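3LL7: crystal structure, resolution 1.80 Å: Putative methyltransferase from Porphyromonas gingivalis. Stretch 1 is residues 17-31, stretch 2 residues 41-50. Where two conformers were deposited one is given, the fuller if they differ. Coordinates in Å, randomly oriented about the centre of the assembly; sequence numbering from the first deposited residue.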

ATOM      1  N   TRP A  17      23.031  -1.917  24.971  1.00 10.62           N
ATOM      2  CA  TRP A  17      22.824  -3.221  25.627  1.00 10.37           C
ATOM      3  C   TRP A  17      22.138  -4.253  24.698  1.00 11.35           C
ATOM      4  O   TRP A  17      22.509  -5.435  24.707  1.00 10.58           O
ATOM      5  CB  TRP A  17      21.997  -3.066  26.896  1.00 10.34           C
ATOM      6  CG  TRP A  17      22.726  -2.382  28.043  1.00  8.77           C
ATOM      7  CD1 TRP A  17      24.036  -2.586  28.462  1.00 10.66           C
ATOM      8  CD2 TRP A  17      22.159  -1.432  28.937  1.00  9.56           C
ATOM      9  NE1 TRP A  17      24.297  -1.773  29.557  1.00 12.75           N
ATOM     10  CE2 TRP A  17      23.160  -1.071  29.869  1.00 11.29           C
ATOM     11  CE3 TRP A  17      20.888  -0.845  29.037  1.00  9.33           C
ATOM     12  CZ2 TRP A  17      22.938  -0.124  30.894  1.00 11.11           C
ATOM     13  CZ3 TRP A  17      20.651   0.105  30.060  1.00 10.67           C
ATOM     14  CH2 TRP A  17      21.680   0.444  30.981  1.00 11.25           C
ATOM     15  N   ALA A  18      21.167  -3.798  23.901  1.00 10.97           N
ATOM     16  CA  ALA A  18      20.481  -4.682  22.917  1.00 11.36           C
ATOM     17  C   ALA A  18      21.457  -5.279  21.928  1.00 12.14           C
ATOM     18  O   ALA A  18      21.306  -6.435  21.516  1.00 12.28           O
ATOM     19  CB  ALA A  18      19.420  -3.925  22.154  1.00 11.08           C
ATOM     20  N   LYS A  19      22.447  -4.481  21.538  1.00 12.96           N
ATOM     21  CA  LYS A  19      23.497  -4.957  20.649  1.00 14.39           C
ATOM     22  C   LYS A  19      24.522  -5.855  21.351  1.00 13.87           C
ATOM     23  O   LYS A  19      24.879  -6.932  20.850  1.00 12.74           O
ATOM     24  CB  LYS A  19      24.198  -3.751  20.005  1.00 15.38           C
ATOM     25  CG  LYS A  19      25.424  -4.114  19.187  1.00 19.01           C
ATOM     26  CD  LYS A  19      25.941  -2.918  18.384  1.00 24.35           C
ATOM     27  CE  LYS A  19      27.199  -3.296  17.602  1.00 29.49           C
ATOM     28  NZ  LYS A  19      27.632  -2.171  16.722  1.00 32.25           N
ATOM     29  N   LEU A  20      25.017  -5.399  22.501  1.00 13.88           N
ATOM     30  CA  LEU A  20      26.027  -6.160  23.264  1.00 13.72           C
ATOM     31  C   LEU A  20      25.483  -7.550  23.629  1.00 14.03           C
ATOM     32  O   LEU A  20      26.204  -8.549  23.562  1.00 13.68           O
ATOM     33  CB  LEU A  20      26.413  -5.389  24.539  1.00 13.67           C
ATOM     34  CG  LEU A  20      27.474  -6.051  25.413  1.00 13.86           C
ATOM     35  CD1 LEU A  20      28.749  -6.205  24.623  1.00 14.51           C
ATOM     36  CD2 LEU A  20      27.731  -5.230  26.691  1.00 11.62           C
ATOM     37  N   TYR A  21      24.199  -7.617  23.984  1.00 13.82           N
ATOM     38  CA  TYR A  21      23.617  -8.864  24.488  1.00 14.78           C
ATOM     39  C   TYR A  21      22.664  -9.478  23.475  1.00 14.84           C
ATOM     40  O   TYR A  21      21.785 -10.263  23.834  1.00 15.08           O
ATOM     41  CB  TYR A  21      22.940  -8.647  25.856  1.00 15.12           C
ATOM     42  CG  TYR A  21      23.898  -8.160  26.919  1.00 16.12           C
ATOM     43  CD1 TYR A  21      24.947  -8.978  27.372  1.00 19.56           C
ATOM     44  CD2 TYR A  21      23.787  -6.867  27.457  1.00 16.76           C
ATOM     45  CE1 TYR A  21      25.842  -8.532  28.341  1.00 20.73           C
ATOM     46  CE2 TYR A  21      24.692  -6.405  28.437  1.00 18.55           C
ATOM     47  CZ  TYR A  21      25.713  -7.245  28.871  1.00 20.25           C
ATOM     48  OH  TYR A  21      26.624  -6.814  29.825  1.00 21.16           O
ATOM     49  N   ALA A  22      22.879  -9.139  22.208  1.00 15.93           N
ATOM     50  CA  ALA A  22      21.985  -9.544  21.106  1.00 17.75           C
ATOM     51  C   ALA A  22      21.696 -11.048  21.051  1.00 19.13           C
ATOM     52  O   ALA A  22      20.618 -11.445  20.606  1.00 18.71           O
ATOM     53  CB  ALA A  22      22.525  -9.069  19.761  1.00 17.14           C
ATOM     54  N   ASN A  23      22.643 -11.862  21.510  1.00 20.90           N
ATOM     55  CA  ASN A  23      22.521 -13.327  21.387  1.00 23.39           C
ATOM     56  C   ASN A  23      21.727 -13.980  22.530  1.00 23.75           C
ATOM     57  O   ASN A  23      21.544 -15.207  22.553  1.00 24.79           O
ATOM     58  CB  ASN A  23      23.903 -13.997  21.222  1.00 23.65           C
ATOM     59  CG  ASN A  23      24.800 -13.854  22.460  1.00 27.26           C
ATOM     60  OD1 ASN A  23      24.543 -13.049  23.371  1.00 29.63           O
ATOM     61  ND2 ASN A  23      25.876 -14.646  22.493  1.00 30.97           N
ATOM     62  N   GLN A  24      21.286 -13.171  23.490  1.00 22.89           N
ATOM     63  CA  GLN A  24      20.441 -13.674  24.566  1.00 22.03           C
ATOM     64  C   GLN A  24      18.952 -13.571  24.191  1.00 21.40           C
ATOM     65  O   GLN A  24      18.530 -12.593  23.571  1.00 21.96           O
ATOM     66  CB  GLN A  24      20.741 -12.923  25.860  1.00 21.97           C
ATOM     67  CG  GLN A  24      22.210 -13.027  26.288  1.00 22.56           C
ATOM     68  CD  GLN A  24      22.472 -12.500  27.670  1.00 23.84           C
ATOM     69  OE1 GLN A  24      21.555 -12.101  28.390  1.00 23.10           O
ATOM     70  NE2 GLN A  24      23.748 -12.480  28.056  1.00 26.91           N
ATOM     71  N   SER A  25      18.159 -14.568  24.570  1.00 20.01           N
ATOM     72  CA  SER A  25      16.701 -14.507  24.352  1.00 19.18           C
ATOM     73  C   SER A  25      16.121 -13.427  25.266  1.00 18.44           C
ATOM     74  O   SER A  25      16.768 -13.050  26.256  1.00 17.91           O
ATOM     75  CB  SER A  25      16.064 -15.848  24.693  1.00 18.94           C
ATOM     76  OG  SER A  25      16.190 -16.094  26.082  1.00 18.35           O
ATOM     77  N   PRO A  26      14.905 -12.936  24.970  1.00 17.16           N
ATOM     78  CA  PRO A  26      14.321 -11.944  25.887  1.00 16.86           C
ATOM     79  C   PRO A  26      14.180 -12.455  27.335  1.00 16.97           C
ATOM     80  O   PRO A  26      14.345 -11.686  28.278  1.00 17.13           O
ATOM     81  CB  PRO A  26      12.937 -11.647  25.251  1.00 17.35           C
ATOM     82  CG  PRO A  26      13.149 -11.922  23.784  1.00 16.82           C
ATOM     83  CD  PRO A  26      14.069 -13.120  23.755  1.00 17.39           C
ATOM     84  N   ASP A  27      13.896 -13.740  27.525  1.00 16.47           N
ATOM     85  CA  ASP A  27      13.797 -14.255  28.893  1.00 16.95           C
ATOM     86  C   ASP A  27      15.160 -14.286  29.557  1.00 16.22           C
ATOM     87  O   ASP A  27      15.278 -14.018  30.764  1.00 16.66           O
ATOM     88  CB  ASP A  27      13.128 -15.631  28.950  1.00 17.46           C
ATOM     89  CG  ASP A  27      11.607 -15.537  29.123  1.00 20.21           C
ATOM     90  OD1 ASP A  27      11.047 -14.417  29.130  1.00 22.88           O
ATOM     91  OD2 ASP A  27      10.948 -16.592  29.241  1.00 26.27           O
ATOM     92  N   ARG A  28      16.191 -14.600  28.776  1.00 14.99           N
ATOM     93  CA  ARG A  28      17.549 -14.620  29.344  1.00 15.03           C
ATOM     94  C   ARG A  28      17.984 -13.210  29.736  1.00 14.84           C
ATOM     95  O   ARG A  28      18.568 -13.015  30.797  1.00 14.78           O
ATOM     96  CB  ARG A  28      18.562 -15.276  28.406  1.00 15.02           C
ATOM     97  CG  ARG A  28      19.953 -15.294  29.008  1.00 14.23           C
ATOM     98  CD  ARG A  28      20.878 -16.305  28.381  1.00 15.93           C
ATOM     99  NE  ARG A  28      22.195 -16.202  29.019  1.00 13.98           N
ATOM    100  CZ  ARG A  28      23.251 -16.954  28.718  1.00 15.73           C
ATOM    101  NH1 ARG A  28      23.181 -17.860  27.757  1.00 15.10           N
ATOM    102  NH2 ARG A  28      24.391 -16.776  29.365  1.00 14.53           N
ATOM    103  N   ILE A  29      17.655 -12.217  28.904  1.00 14.74           N
ATOM    104  CA  ILE A  29      17.918 -10.821  29.262  1.00 15.21           C
ATOM    105  C   ILE A  29      17.355 -10.522  30.646  1.00 16.21           C
ATOM    106  O   ILE A  29      18.029  -9.961  31.513  1.00 16.61           O
ATOM    107  CB  ILE A  29      17.299  -9.849  28.234  1.00 14.95           C
ATOM    108  CG1 ILE A  29      18.011  -9.975  26.879  1.00 14.55           C
ATOM    109  CG2 ILE A  29      17.320  -8.417  28.771  1.00 15.66           C
ATOM    110  CD1 ILE A  29      19.483  -9.528  26.865  1.00 12.69           C
ATOM    111  N   LEU A  30      16.113 -10.945  30.848  1.00 17.29           N
ATOM    112  CA  LEU A  30      15.359 -10.657  32.052  1.00 19.16           C
ATOM    113  C   LEU A  30      15.919 -11.334  33.315  1.00 19.93           C
ATOM    114  O   LEU A  30      16.147 -10.678  34.335  1.00 20.79           O
ATOM    115  CB  LEU A  30      13.900 -11.105  31.827  1.00 18.38           C
ATOM    116  CG  LEU A  30      12.827 -10.089  31.436  1.00 20.07           C
ATOM    117  CD1 LEU A  30      13.325  -9.007  30.481  1.00 20.69           C
ATOM    118  CD2 LEU A  30      11.502 -10.733  30.915  1.00 19.74           C
ATOM    119  N   LEU A  31      16.205 -12.626  33.239  0.50 20.21           N
ATOM    120  CA  LEU A  31      16.634 -13.354  34.426  0.50 20.22           C
ATOM    121  C   LEU A  31      18.067 -13.845  34.298  0.50 19.85           C
ATOM    122  O   LEU A  31      18.508 -14.694  35.073  0.50 20.12           O
ATOM    123  CB  LEU A  31      15.691 -14.534  34.714  0.50 20.22           C
ATOM    124  CG  LEU A  31      14.187 -14.239  34.825  0.50 20.59           C
ATOM    125  CD1 LEU A  31      13.420 -15.501  35.198  0.50 20.53           C
ATOM    126  CD2 LEU A  31      13.895 -13.110  35.819  0.50 20.00           C
ATOM    127  N   ARG A  41      15.895  -3.897  31.871  1.00 11.00           N
ATOM    128  CA  ARG A  41      15.911  -5.210  31.203  1.00 11.28           C
ATOM    129  C   ARG A  41      14.701  -5.453  30.276  1.00 11.70           C
ATOM    130  O   ARG A  41      14.860  -5.969  29.165  1.00 11.12           O
ATOM    131  CB  ARG A  41      16.043  -6.320  32.249  1.00 11.50           C
ATOM    132  CG  ARG A  41      17.453  -6.371  32.809  1.00 14.53           C
ATOM    133  CD  ARG A  41      17.564  -7.337  33.955  1.00 15.69           C
ATOM    134  NE  ARG A  41      18.976  -7.447  34.311  1.00 18.48           N
ATOM    135  CZ  ARG A  41      19.496  -8.447  35.007  1.00 24.40           C
ATOM    136  NH1 ARG A  41      18.723  -9.441  35.424  1.00 26.07           N
ATOM    137  NH2 ARG A  41      20.803  -8.469  35.260  1.00 25.91           N
ATOM    138  N   ALA A  42      13.499  -5.078  30.718  1.00 11.79           N
ATOM    139  CA  ALA A  42      12.323  -5.188  29.842  1.00 12.08           C
ATOM    140  C   ALA A  42      12.503  -4.407  28.527  1.00 12.21           C
ATOM    141  O   ALA A  42      12.193  -4.931  27.447  1.00 11.61           O
ATOM    142  CB  ALA A  42      11.011  -4.755  30.565  1.00 11.60           C
ATOM    143  N   ALA A  43      12.998  -3.169  28.624  1.00 12.14           N
ATOM    144  CA  ALA A  43      13.214  -2.344  27.437  1.00 12.15           C
ATOM    145  C   ALA A  43      14.219  -3.024  26.494  1.00 12.15           C
ATOM    146  O   ALA A  43      14.013  -3.036  25.284  1.00 11.72           O
ATOM    147  CB  ALA A  43      13.725  -0.943  27.834  1.00 12.44           C
ATOM    148  N   VAL A  44      15.331  -3.541  27.040  1.00 11.30           N
ATOM    149  CA  VAL A  44      16.310  -4.250  26.209  1.00 11.55           C
ATOM    150  C   VAL A  44      15.704  -5.529  25.610  1.00 11.64           C
ATOM    151  O   VAL A  44      15.842  -5.784  24.409  1.00 11.77           O
ATOM    152  CB  VAL A  44      17.639  -4.571  26.975  1.00 10.48           C
ATOM    153  CG1 VAL A  44      18.553  -5.439  26.114  1.00 11.53           C
ATOM    154  CG2 VAL A  44      18.357  -3.254  27.396  1.00 11.51           C
ATOM    155  N   ALA A  45      15.035  -6.330  26.445  1.00 12.84           N
ATOM    156  CA  ALA A  45      14.355  -7.534  25.958  1.00 13.21           C
ATOM    157  C   ALA A  45      13.371  -7.207  24.855  1.00 14.07           C
ATOM    158  O   ALA A  45      13.291  -7.937  23.866  1.00 14.62           O
ATOM    159  CB  ALA A  45      13.647  -8.273  27.093  1.00 13.71           C
ATOM    160  N   THR A  46      12.633  -6.113  25.024  1.00 13.75           N
ATOM    161  CA  THR A  46      11.649  -5.689  24.025  1.00 14.73           C
ATOM    162  C   THR A  46      12.314  -5.413  22.673  1.00 14.27           C
ATOM    163  O   THR A  46      11.783  -5.830  21.644  1.00 14.89           O
ATOM    164  CB  THR A  46      10.827  -4.466  24.501  1.00 14.86           C
ATOM    165  OG1 THR A  46      10.065  -4.825  25.662  1.00 15.51           O
ATOM    166  CG2 THR A  46       9.881  -3.980  23.423  1.00 15.19           C
ATOM    167  N   GLN A  47      13.446  -4.700  22.677  1.00 14.60           N
ATOM    168  CA  GLN A  47      14.184  -4.408  21.433  1.00 14.09           C
ATOM    169  C   GLN A  47      14.684  -5.688  20.769  1.00 14.28           C
ATOM    170  O   GLN A  47      14.518  -5.875  19.550  1.00 15.72           O
ATOM    171  CB  GLN A  47      15.359  -3.448  21.663  1.00 14.46           C
ATOM    172  CG  GLN A  47      14.957  -2.051  22.100  1.00 14.99           C
ATOM    173  CD  GLN A  47      13.996  -1.381  21.127  1.00 14.79           C
ATOM    174  OE1 GLN A  47      14.362  -1.109  19.985  1.00 15.72           O
ATOM    175  NE2 GLN A  47      12.766  -1.110  21.572  1.00 14.09           N
ATOM    176  N   ILE A  48      15.256  -6.588  21.569  1.00 12.76           N
ATOM    177  CA  ILE A  48      15.689  -7.876  21.056  1.00 11.55           C
ATOM    178  C   ILE A  48      14.503  -8.678  20.493  1.00 12.64           C
ATOM    179  O   ILE A  48      14.592  -9.184  19.372  1.00 11.72           O
ATOM    180  CB  ILE A  48      16.505  -8.678  22.109  1.00 10.94           C
ATOM    181  CG1 ILE A  48      17.824  -7.943  22.384  1.00  9.30           C
ATOM    182  CG2 ILE A  48      16.747 -10.107  21.635  1.00  9.49           C
ATOM    183  CD1 ILE A  48      18.612  -8.433  23.616  1.00  6.70           C
ATOM    184  N   GLU A  49      13.403  -8.769  21.254  1.00 13.66           N
ATOM    185  CA  GLU A  49      12.214  -9.559  20.831  1.00 15.02           C
ATOM    186  C   GLU A  49      11.727  -9.151  19.458  1.00 15.38           C
ATOM    187  O   GLU A  49      11.398 -10.006  18.636  1.00 15.86           O
ATOM    188  CB  GLU A  49      11.049  -9.490  21.852  1.00 14.99           C
ATOM    189  CG  GLU A  49       9.922 -10.568  21.683  1.00 16.63           C
ATOM    190  CD  GLU A  49       8.772 -10.175  20.724  1.00 18.56           C
ATOM    191  OE1 GLU A  49       8.602  -8.972  20.425  1.00 21.12           O
ATOM    192  OE2 GLU A  49       8.021 -11.080  20.259  1.00 19.30           O
ATOM    193  N   LEU A  50      11.684  -7.850  19.190  1.00 15.87           N
ATOM    194  CA  LEU A  50      11.051  -7.383  17.957  1.00 17.04           C
ATOM    195  C   LEU A  50      12.035  -7.165  16.809  1.00 17.47           C
ATOM    196  O   LEU A  50      11.624  -6.812  15.712  1.00 17.87           O
ATOM    197  CB  LEU A  50      10.189  -6.126  18.209  1.00 16.73           C
ATOM    198  CG  LEU A  50      10.829  -4.844  18.728  1.00 16.37           C
ATOM    199  CD1 LEU A  50      11.715  -4.213  17.655  1.00 16.43           C
ATOM    200  CD2 LEU A  50       9.769  -3.835  19.219  1.00 15.63           C
TER

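Antiparallel helices commonly pack by fitting a branched side chain of one into a gap on the other, and this putative methyltransferase offers a compact example. Helix 26-31 runs against helix 41-50 at 167°, their axes approaching to 8.6 Å, a close spacing that suits the small Ala45 where the backbones draw near: its CA lies 4.4 Å from the CA of Pro26. Together the stretches bury 655 Å².

Apolar packing does most of the work. Ile29, Val44 and Ala45 are buried, as suits their apolar side chains. Ile29 is the knob, seated among Arg41, Val44, Ala45 and Ile48. Ile29 CG2 lies 4.0 Å from Ala45 CB and 4.2 Å from Val44 CG1, and Ile29 CD1 meets Ile48 CD1 at 3.5 Å. Ala45 CB also meets Pro26 CB at 3.9 Å and Leu30 CD1 at 3.5 Å. Although the CA-to-CB bond of Leu30 points away, the end of its side chain comes nearer to the partner helix. Earlier in the chain, helix 17-20 supplies a second surface. Val44 CG2 packs against Trp17 CB at 3.7 Å, and the compact Ala18 admits both Val44 and Ile48, with Ala18 CB 4.3 Å from Val44 CG1 and from Ile48 CG1. Ile48 thus bridges both helical segments and also covers the intervening turn, its CG2 lying 3.6 Å from Gln24 O.

Polar bonding across the interface is limited to one hydrogen bond, from Arg41 NH1 to Leu30 O at 3.1 Å. The long, largely extended arginine carries its guanidinium to that carbonyl, which lies near the group's plane, while Ile29 O sits over one face.

Local bonds help shape the first stretch. A type I turn from Tyr21 to Gln24 separates its helices, and Ser25 OG caps the second by accepting from Arg28 N at 3.1 Å. The CA-to-CB bond of Ser25 points away from the partner, and the residue makes no contact across the interface.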